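Local coordinates for protein cyclopropane mycolic acid synthase 3 (Mycobacterium tuberculosis, PDB 1L1E) that probably converts a double bond of an alpha mycolic acid into a cyclopropane ring, using a methylene group from S-adenosyl-L-methionine, at residues H149-E152 with V153-R156. Sequence-based numbering, arbitrary orientation.
Sequences HFFE and VTHR
Glu152 and Arg156 form a salt bridge one turn apart on the helix 147-157. The modelled distance of 2.5 Å from Glu152 OE2 to Arg156 NH1 is unusually short and its exact value doubtful. It is not a flat two-pronged pairing: OE2 approaches over one face of the guanidinium, and the two planes stand 67° apart. The other carboxylate oxygen turns back along the helix. His149 ND1 donates to Glu152 OE1 at 3.3 Å, with the oxygen close to the ring plane. ND1 meets OE1 from the anti side of the carboxylate, 27° out of the carboxylate plane. His149 CE1 also touches Val153 CG2, at 3.5 Å.

On the buried side, Thr154 CG2 sits over one face of the Phe150 ring, a CH-pi contact 4.1 Å from the centroid. With chi1 at 48°, OG1 swings back to Phe150 O and donates to it at 2.8 Å. Phe150 O thus accepts two bonds, from Thr154 N and from OG1, and the second gives the buried hydroxyl a partner within the helix.

Phe150 and Thr154 reach Ile71 and Met164, packing helix 147-157, which links strands 132-136 and 163-170 in a beta-alpha-beta unit, onto the Rossmann-like sheet. Trp123, a probable cofactor-site residue, meets the rings of both His149 and Phe150. Glu152 thus bridges two basic side chains, and Arg156 would be expected to stabilise its negative charge.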
# COMPACT_ATOMS: atom_id res chain seq x y z
N HIS A 149 10.74 -11.06 -10.90
CA HIS A 149 11.90 -10.23 -10.60
C HIS A 149 11.80 -9.64 -9.18
O HIS A 149 12.76 -9.69 -8.40
CB HIS A 149 12.01 -9.12 -11.65
CG HIS A 149 13.29 -8.35 -11.59
ND1 HIS A 149 14.48 -8.91 -11.15
CD2 HIS A 149 13.58 -7.07 -11.92
CE1 HIS A 149 15.44 -8.00 -11.21
NE2 HIS A 149 14.92 -6.88 -11.67
N PHE A 150 10.63 -9.11 -8.85
CA PHE A 150 10.39 -8.53 -7.54
C PHE A 150 10.67 -9.54 -6.43
O PHE A 150 11.40 -9.26 -5.48
CB PHE A 150 8.95 -8.05 -7.45
CG PHE A 150 8.54 -7.61 -6.07
CD1 PHE A 150 9.03 -6.42 -5.53
CD2 PHE A 150 7.66 -8.39 -5.32
CE1 PHE A 150 8.64 -6.00 -4.26
CE2 PHE A 150 7.25 -7.97 -4.04
CZ PHE A 150 7.74 -6.78 -3.51
N PHE A 151 10.10 -10.72 -6.55
CA PHE A 151 10.31 -11.72 -5.52
C PHE A 151 11.75 -12.22 -5.47
O PHE A 151 12.25 -12.54 -4.40
CB PHE A 151 9.30 -12.86 -5.69
CG PHE A 151 7.91 -12.47 -5.25
CD1 PHE A 151 6.86 -12.40 -6.17
CD2 PHE A 151 7.66 -12.13 -3.92
CE1 PHE A 151 5.59 -12.00 -5.77
CE2 PHE A 151 6.39 -11.73 -3.51
CZ PHE A 151 5.36 -11.66 -4.43
N GLU A 152 12.43 -12.27 -6.62
CA GLU A 152 13.82 -12.69 -6.64
C GLU A 152 14.69 -11.64 -5.92
O GLU A 152 15.58 -11.99 -5.16
CB GLU A 152 14.32 -12.86 -8.09
CG GLU A 152 15.82 -12.62 -8.25
CD GLU A 152 16.28 -12.60 -9.70
OE1 GLU A 152 15.65 -11.90 -10.53
OE2 GLU A 152 17.28 -13.28 -10.01
N VAL A 153 14.43 -10.37 -6.19
CA VAL A 153 15.19 -9.29 -5.57
C VAL A 153 14.95 -9.19 -4.06
O VAL A 153 15.90 -9.04 -3.29
CB VAL A 153 14.86 -7.92 -6.21
CG1 VAL A 153 15.62 -6.81 -5.50
CG2 VAL A 153 15.22 -7.93 -7.68
N THR A 154 13.69 -9.25 -3.64
CA THR A 154 13.37 -9.16 -2.21
C THR A 154 13.88 -10.38 -1.44
O THR A 154 14.30 -10.27 -0.30
CB THR A 154 11.85 -9.00 -1.98
OG1 THR A 154 11.13 -9.98 -2.75
CG2 THR A 154 11.40 -7.60 -2.37
N HIS A 155 13.84 -11.55 -2.07
CA HIS A 155 14.30 -12.78 -1.44
C HIS A 155 15.83 -12.79 -1.26
O HIS A 155 16.35 -13.27 -0.25
CB HIS A 155 13.89 -13.99 -2.27
CG HIS A 155 14.28 -15.30 -1.67
ND1 HIS A 155 13.51 -15.94 -0.72
CD2 HIS A 155 15.38 -16.07 -1.85
CE1 HIS A 155 14.11 -17.05 -0.34
NE2 HIS A 155 15.25 -17.16 -1.01
N ARG A 156 16.55 -12.25 -2.24
CA ARG A 156 18.01 -12.24 -2.18
C ARG A 156 18.61 -11.14 -1.28
O ARG A 156 19.79 -11.19 -0.94
CB ARG A 156 18.57 -12.15 -3.60
CG ARG A 156 18.24 -13.41 -4.44
CD ARG A 156 18.68 -13.30 -5.91
NE ARG A 156 18.49 -14.57 -6.63
CZ ARG A 156 18.79 -14.76 -7.91
NH1 ARG A 156 19.30 -13.76 -8.62
NH2 ARG A 156 18.60 -15.94 -8.48